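Local coordinates for NAD-dependent protein deacylase 2 (Archaeoglobus fulgidus, PDB 4TWJ) that removes acyl groups from lysine side chains in an NAD-dependent reaction, deacetylating the chromatin protein Alba and thereby raising its affinity for DNA, at residues V19-A24 against Y197-L202; A62-S67 against E146-R151; Y133-S136 against D141-K144. All coordinates share one frame; numbering follows the deposited sequence.

Interaction 1. Residues V19-A24 against Y197-L202; sequences VVFTGA and YPAAEL. With ACT (acetate ion), chain F.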
# COMPACT_ATOMS: atom_id res chain seq x y z
N VAL A 19 -4.63 -4.43 -12.22
CA VAL A 19 -4.21 -3.51 -11.16
C VAL A 19 -4.07 -4.29 -9.86
O VAL A 19 -4.88 -5.17 -9.57
CB VAL A 19 -5.24 -2.37 -10.99
CG1 VAL A 19 -4.94 -1.52 -9.76
CG2 VAL A 19 -5.26 -1.51 -12.25
N VAL A 20 -3.03 -3.98 -9.09
CA VAL A 20 -2.82 -4.57 -7.77
C VAL A 20 -2.97 -3.48 -6.71
O VAL A 20 -2.47 -2.37 -6.88
CB VAL A 20 -1.45 -5.26 -7.67
CG1 VAL A 20 -1.20 -5.77 -6.26
CG2 VAL A 20 -1.37 -6.39 -8.68
N PHE A 21 -3.66 -3.83 -5.62
CA PHE A 21 -3.99 -2.91 -4.53
C PHE A 21 -3.47 -3.55 -3.25
O PHE A 21 -3.84 -4.68 -2.93
CB PHE A 21 -5.51 -2.72 -4.49
CG PHE A 21 -6.01 -1.87 -3.35
CD1 PHE A 21 -6.36 -0.54 -3.57
CD2 PHE A 21 -6.20 -2.41 -2.08
CE1 PHE A 21 -6.86 0.24 -2.53
CE2 PHE A 21 -6.70 -1.64 -1.05
CZ PHE A 21 -7.03 -0.31 -1.28
N THR A 22 -2.59 -2.85 -2.52
CA THR A 22 -1.97 -3.45 -1.33
C THR A 22 -2.12 -2.61 -0.07
O THR A 22 -2.21 -1.38 -0.13
CB THR A 22 -0.47 -3.73 -1.56
OG1 THR A 22 0.25 -2.49 -1.70
CG2 THR A 22 -0.28 -4.57 -2.82
N GLY A 23 -2.12 -3.31 1.06
CA GLY A 23 -2.15 -2.69 2.38
C GLY A 23 -1.10 -3.31 3.29
O GLY A 23 -0.18 -4.00 2.83
N ALA A 24 -1.27 -3.08 4.59
CA ALA A 24 -0.24 -3.41 5.58
C ALA A 24 0.10 -4.90 5.70
O ALA A 24 1.19 -5.25 6.16
CB ALA A 24 -0.63 -2.87 6.95
N TYR A 197 -10.89 4.24 4.33
CA TYR A 197 -11.38 5.04 3.22
C TYR A 197 -10.58 6.34 3.13
O TYR A 197 -9.96 6.75 4.12
CB TYR A 197 -12.87 5.35 3.41
CG TYR A 197 -13.77 4.22 3.00
CD1 TYR A 197 -14.21 4.11 1.69
CD2 TYR A 197 -14.18 3.25 3.91
CE1 TYR A 197 -15.04 3.08 1.29
CE2 TYR A 197 -15.01 2.21 3.53
CZ TYR A 197 -15.44 2.13 2.22
OH TYR A 197 -16.26 1.10 1.82
N PRO A 198 -10.58 6.98 1.96
CA PRO A 198 -11.23 6.56 0.71
C PRO A 198 -10.54 5.42 -0.06
O PRO A 198 -11.08 4.97 -1.07
CB PRO A 198 -11.20 7.84 -0.14
CG PRO A 198 -10.03 8.60 0.37
CD PRO A 198 -9.97 8.32 1.84
N ALA A 199 -9.39 4.94 0.40
CA ALA A 199 -8.69 3.85 -0.30
C ALA A 199 -9.60 2.66 -0.59
O ALA A 199 -9.61 2.14 -1.72
CB ALA A 199 -7.47 3.40 0.50
N ALA A 200 -10.38 2.25 0.40
CA ALA A 200 -11.25 1.08 0.30
C ALA A 200 -12.35 1.22 -0.77
O ALA A 200 -12.92 0.21 -1.17
CB ALA A 200 -11.88 0.75 1.65
N GLU A 201 -12.64 2.44 -1.21
CA GLU A 201 -13.61 2.65 -2.30
C GLU A 201 -13.12 2.04 -3.62
O GLU A 201 -13.92 1.63 -4.46
CB GLU A 201 -13.87 4.15 -2.50
CG GLU A 201 -15.01 4.49 -3.45
CD GLU A 201 -16.36 4.00 -2.97
OE1 GLU A 201 -16.59 3.96 -1.75
OE2 GLU A 201 -17.22 3.65 -3.82
N LEU A 202 -11.81 1.99 -3.80
CA LEU A 202 -11.24 1.63 -5.10
C LEU A 202 -11.62 0.22 -5.61
O LEU A 202 -11.97 0.09 -6.78
CB LEU A 202 -9.71 1.83 -5.09
CG LEU A 202 -9.34 3.32 -5.00
CD1 LEU A 202 -7.90 3.50 -4.57
CD2 LEU A 202 -9.60 4.03 -6.32
C ACT F . -4.84 -3.39 6.43
O ACT F . -6.09 -3.44 6.38
OXT ACT F . -4.20 -2.50 5.84
CH3 ACT F . -4.10 -4.44 7.21

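Interaction 2. Residues A62-S67 against E146-R151; sequences AFWEFS and EIPRCR. With ZN (zinc ion), chain C.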
# COMPACT_ATOMS: atom_id res chain seq x y z
N ALA A 62 4.92 11.39 20.19
CA ALA A 62 4.20 10.12 20.25
C ALA A 62 4.14 9.43 18.89
O ALA A 62 4.35 8.22 18.79
CB ALA A 62 2.80 10.32 20.81
N PHE A 63 3.87 10.19 17.83
CA PHE A 63 3.89 9.64 16.48
C PHE A 63 5.25 9.03 16.16
O PHE A 63 5.34 7.92 15.62
CB PHE A 63 3.56 10.72 15.44
CG PHE A 63 3.87 10.30 14.04
CD1 PHE A 63 2.97 9.53 13.32
CD2 PHE A 63 5.06 10.67 13.44
CE1 PHE A 63 3.26 9.13 12.03
CE2 PHE A 63 5.36 10.27 12.14
CZ PHE A 63 4.45 9.50 11.44
N TRP A 64 6.32 9.75 16.49
CA TRP A 64 7.66 9.27 16.17
C TRP A 64 8.08 8.05 17.01
O TRP A 64 8.70 7.13 16.49
CB TRP A 64 8.68 10.41 16.27
CG TRP A 64 8.61 11.33 15.08
CD1 TRP A 64 8.27 12.65 15.08
CD2 TRP A 64 8.86 10.97 13.72
NE1 TRP A 64 8.31 13.14 13.79
CE2 TRP A 64 8.67 12.13 12.94
CE3 TRP A 64 9.24 9.78 13.09
CZ2 TRP A 64 8.84 12.13 11.56
CZ3 TRP A 64 9.42 9.78 11.73
CH2 TRP A 64 9.22 10.95 10.97
N GLU A 65 7.73 8.05 18.29
CA GLU A 65 8.01 6.89 19.15
C GLU A 65 7.22 5.67 18.69
O GLU A 65 7.73 4.55 18.70
CB GLU A 65 7.70 7.21 20.62
CG GLU A 65 8.58 8.30 21.23
CD GLU A 65 10.02 7.86 21.47
OE1 GLU A 65 10.88 8.74 21.65
OE2 GLU A 65 10.28 6.64 21.49
N PHE A 66 5.98 5.88 18.27
CA PHE A 66 5.17 4.81 17.69
C PHE A 66 5.81 4.26 16.42
O PHE A 66 5.89 3.05 16.23
CB PHE A 66 3.75 5.30 17.41
CG PHE A 66 2.90 4.31 16.66
CD1 PHE A 66 2.47 3.14 17.28
CD2 PHE A 66 2.52 4.55 15.35
CE1 PHE A 66 1.68 2.23 16.59
CE2 PHE A 66 1.73 3.64 14.66
CZ PHE A 66 1.32 2.48 15.28
N SER A 67 6.30 5.16 15.56
CA SER A 67 6.95 4.76 14.32
C SER A 67 8.22 3.96 14.56
O SER A 67 8.54 3.04 13.80
CB SER A 67 7.27 6.00 13.46
OG SER A 67 6.08 6.67 13.07
N GLU A 146 16.37 8.74 18.44
CA GLU A 146 16.35 10.19 18.50
C GLU A 146 15.31 10.68 17.50
O GLU A 146 15.45 10.45 16.30
CB GLU A 146 17.73 10.76 18.20
CG GLU A 146 18.68 10.59 19.38
CD GLU A 146 20.15 10.60 18.99
OE1 GLU A 146 20.98 10.84 19.89
OE2 GLU A 146 20.47 10.38 17.81
N ILE A 147 14.25 11.33 17.99
CA ILE A 147 13.15 11.70 17.11
C ILE A 147 13.58 12.82 16.16
O ILE A 147 14.42 13.65 16.52
CB ILE A 147 11.87 12.13 17.87
CG1 ILE A 147 12.10 13.41 18.68
CG2 ILE A 147 11.37 11.00 18.75
CD1 ILE A 147 10.83 14.14 19.03
N PRO A 148 13.01 12.84 14.95
CA PRO A 148 13.26 13.96 14.05
C PRO A 148 12.93 15.30 14.71
O PRO A 148 11.86 15.45 15.32
CB PRO A 148 12.33 13.67 12.87
CG PRO A 148 12.26 12.19 12.85
CD PRO A 148 12.22 11.79 14.29
N ARG A 149 13.86 16.24 14.61
CA ARG A 149 13.69 17.61 15.07
C ARG A 149 14.12 18.50 13.92
O ARG A 149 15.03 18.14 13.17
CB ARG A 149 14.57 17.89 16.29
CG ARG A 149 14.21 17.13 17.55
CD ARG A 149 13.04 17.74 18.30
NE ARG A 149 13.31 19.10 18.76
CZ ARG A 149 13.96 19.43 19.88
NH1 ARG A 149 14.44 18.50 20.71
NH2 ARG A 149 14.13 20.72 20.18
N CYS A 150 13.49 19.65 13.78
CA CYS A 150 13.90 20.59 12.74
C CYS A 150 15.24 21.22 13.10
O CYS A 150 15.37 21.83 14.16
CB CYS A 150 12.86 21.67 12.57
SG CYS A 150 13.26 22.86 11.27
N ARG A 151 16.22 21.08 12.23
CA ARG A 151 17.55 21.64 12.49
C ARG A 151 17.55 23.17 12.43
O ARG A 151 18.28 23.82 13.17
CB ARG A 151 18.58 21.07 11.52
CG ARG A 151 20.00 21.55 11.80
CD ARG A 151 21.01 20.81 10.93
NE ARG A 151 21.20 19.42 11.35
CZ ARG A 151 22.24 18.95 12.04
NH1 ARG A 151 22.30 17.65 12.34
NH2 ARG A 151 23.23 19.74 12.44
ZN ZN C . 11.49 24.34 11.56
O HOH W 1 9.11 15.73 14.75

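Interaction 3. Residues Y133-S136 against D141-K144; sequences YDWS and DFNK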
# COMPACT_ATOMS: atom_id res chain seq x y z
N TYR A 133 12.88 18.28 4.24
CA TYR A 133 13.89 17.27 4.53
C TYR A 133 13.69 16.01 3.70
O TYR A 133 12.57 15.70 3.29
CB TYR A 133 13.84 16.86 6.00
CG TYR A 133 14.16 17.97 6.95
CD1 TYR A 133 13.16 18.81 7.44
CD2 TYR A 133 15.47 18.20 7.36
CE1 TYR A 133 13.45 19.84 8.31
CE2 TYR A 133 15.77 19.23 8.23
CZ TYR A 133 14.77 20.05 8.69
OH TYR A 133 15.09 21.08 9.55
N ASP A 134 14.79 15.30 3.47
CA ASP A 134 14.77 13.93 2.99
C ASP A 134 14.91 13.00 4.18
O ASP A 134 15.61 13.33 5.15
CB ASP A 134 15.93 13.67 2.03
CG ASP A 134 15.85 14.51 0.78
OD1 ASP A 134 16.88 15.08 0.39
OD2 ASP A 134 14.76 14.60 0.19
N TRP A 135 14.28 11.84 4.10
CA TRP A 135 14.34 10.84 5.17
C TRP A 135 15.78 10.41 5.50
O TRP A 135 16.09 10.11 6.65
CB TRP A 135 13.50 9.62 4.79
CG TRP A 135 13.48 8.54 5.82
CD1 TRP A 135 13.84 7.24 5.65
CD2 TRP A 135 13.07 8.66 7.19
NE1 TRP A 135 13.68 6.54 6.82
CE2 TRP A 135 13.21 7.39 7.78
CE3 TRP A 135 12.60 9.72 7.98
CZ2 TRP A 135 12.91 7.14 9.13
CZ3 TRP A 135 12.30 9.48 9.31
CH2 TRP A 135 12.45 8.20 9.87
N SER A 136 16.64 10.40 4.48
CA SER A 136 18.06 10.08 4.66
C SER A 136 18.75 10.96 5.71
O SER A 136 19.77 10.56 6.28
CB SER A 136 18.81 10.21 3.33
OG SER A 136 18.77 11.54 2.85
N ASP A 141 19.69 8.87 13.20
CA ASP A 141 19.19 9.29 14.52
C ASP A 141 17.95 8.50 14.90
O ASP A 141 17.83 8.01 16.02
CB ASP A 141 18.85 10.79 14.52
CG ASP A 141 20.09 11.68 14.59
OD1 ASP A 141 21.22 11.17 14.74
OD2 ASP A 141 19.91 12.91 14.50
N PHE A 142 17.03 8.38 13.95
CA PHE A 142 15.78 7.66 14.15
C PHE A 142 16.02 6.23 14.63
O PHE A 142 15.37 5.76 15.57
CB PHE A 142 14.97 7.66 12.85
CG PHE A 142 13.70 6.87 12.91
CD1 PHE A 142 12.55 7.41 13.46
CD2 PHE A 142 13.65 5.58 12.39
CE1 PHE A 142 11.37 6.69 13.50
CE2 PHE A 142 12.47 4.86 12.42
CZ PHE A 142 11.33 5.41 12.98
N ASN A 143 16.97 5.54 14.00
CA ASN A 143 17.29 4.16 14.39
C ASN A 143 17.90 4.04 15.80
O ASN A 143 17.84 2.97 16.41
CB ASN A 143 18.21 3.50 13.35
CG ASN A 143 17.49 3.20 12.04
OD1 ASN A 143 16.26 3.14 11.98
ND2 ASN A 143 18.27 2.99 10.98
N LYS A 144 18.47 5.15 16.29
CA LYS A 144 18.98 5.26 17.67
C LYS A 144 17.94 5.77 18.66
O LYS A 144 18.24 5.98 19.84
CB LYS A 144 20.16 6.23 17.73
CG LYS A 144 21.29 5.96 16.77
CD LYS A 144 22.03 4.69 17.11
CE LYS A 144 23.51 4.84 16.80
NZ LYS A 144 23.76 5.36 15.42

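Interaction 1. Residues V19-A24 against Y197-L202
The phenyl ring of Phe21 carries this contact, meeting Leu202 at its edge and Ala199 close by. Leu202 CD1 lies in the ring plane, 4.0 Å from Phe21 CE1, with the two side chains crossing at about a right angle. The carbonyl oxygen Ala199 O comes to 3.4 Å from Phe21 CE1, while Ala199 CB stands 4.1 Å from Phe21 CZ. A second ring lies within residues 197-202: Tyr197 has Ala200 CB over the centre of one face, 3.7 Å above the plane.

Phe21 reaches its partners because CG is anti to the backbone N (chi1 176°), which carries CE1 and CZ across to Ala199 and Leu202. Ala199 O is not left to the ring alone, since it also accepts from Leu202 N at 3.0 Å. The contact is buried and largely apolar, and it is small, with 116 Å² of surface lost.

Beyond Thr22 the chain leaves its strand and enters the NAD(+)-binding loop through Gly23 and Ala24. Ala24 N donates to acetate OXT at 3.2 Å with an N-H...O angle of 160°. This ion, probably from the crystallisation liquor, is also bonded to Ser193 OG, so it bridges two loops that bind NAD(+).

Strand 18-22 is interior to the six-stranded parallel sheet, whose 3-2-1-4-5-6 order is that of a Rossmann fold; 94-99 and 186-190 flank it. Phe21 packs on Ile98 and Val189 from these two neighbours, and its side chain also meets Gln100, an NAD(+)-binding residue. Leu202, in helix 201-208, touches Ala177, Ile178 and Ala181 of helix 171-182, so the contact joins the central sheet to two helices covering it.

Interaction 2. Residues A62-S67 against E146-R151
Pro148 leans its CB-CG-CD edge over one face of the Trp64 indole: Pro148 CG stands 3.5 Å from the centroid of the six-membered ring and only 7° off its normal, the geometry of a CH-pi contact. Pro148 CD adds a close approach, 3.5 Å from Trp64 CD2. Next to it, Ile147 CG2 packs against Trp64 CB at 3.7 Å and meets Glu65 OE1 at the same distance. Glu65 gets there by a bend at chi2 (-71°), its side chain crossing that of Ile147 at about a right angle.

The opposite face of Trp64 is covered by Phe63 CE2, 3.7 Å above the plane, so the indole is clamped between a proline and a phenyl ring. Its rotation is further fixed through NE1, which is hydrogen-bonded to Val158 O of strand 158-162; a water accepts weakly from NE1 and lies within hydrogen-bonding distance of Pro148 O. One turn on, Ser67 OG and Ser67 N both donate to Phe63 O, from opposite faces of its plane.

Two residues after Pro148, Cys150 SG binds the zinc ion at 2.3 Å, with Cys126, Cys129 and Cys153 as the other ligands. The contact thus ties helix 60-73 to the loop bearing a ligand of the four-cysteine zinc site, in the small zinc-binding domain characteristic of sirtuins.

Interaction 3. Residues Y133-S136 against D141-K144
Residues 141-144 meet residues 133-136 through one pair of rings, Phe142 with Trp135, and Asp141 leads into it from helix 139-143. Asp141 OD1 lies close to Glu146 OE2, a proximity of like charges.

Phe142 follows, presenting a ring face to the indole. Trp135 CH2 stands over that face, 3.5 Å from Phe142 CG and displaced from the centre toward the rim. Beside it, Trp135 CZ2 comes to 3.7 Å from Phe142 CD2, so two adjacent edge atoms of the six-membered ring do the touching. With centroids 5.0 Å apart and planes at 67°, the pair is a T-shaped (edge-to-face) stack whose edge belongs to Trp135. The indole extends that far because its CG is anti to the backbone N (chi1 -179°), although its CB is not aimed at the helix.

In the fold, this stack joins the end of strand 132-134, an outer strand of the three-stranded antiparallel sheet in the zinc-binding domain, to the short helix that comes just after it. Both rings also pack on the modified side chain of the bound myristoylated histone peptide, consistent with their lining part of the acyl-binding surface. Phe142 additionally leans on Ser67, Met68 and Lys71 of helix 60-73. Cut back to an alanine, this position would probably leave the CH2-CZ2 edge of Trp135 without its aromatic face, set the indole freer to turn and open a gap beside the peptide's acyl chain.

Asn143 comes next and packs on Lys71 of helix 60-73. Lys144 closes the turn, its N giving a weak hydrogen bond to Asp141 O, while NZ makes a long, weak ion pair with Glu140 OE1.

How the interactions relate
Interactions 2 and 3 are neighbours, their centres 9 Å apart, whereas interaction 1 is in the Rossmann part, its centre about 27 and 28 Å from theirs. Bonds link the close pair: Tyr133 OH with Arg151 N at 2.9 Å, and Glu146 N with Asp141 O at 2.9 Å, both probable hydrogen bonds. Phe142 CZ also packs 3.7 Å from Ser67 O. Together interactions 2 and 3 border the modified side chain of the bound peptide, which touches Phe63, Phe66 and Ser67 as well as Trp135 and Phe142. At interaction 1, Tyr197 holds the peptide backbone, while Gly23 and Ala24 belong to the NAD(+) site, so that contact adjoins both.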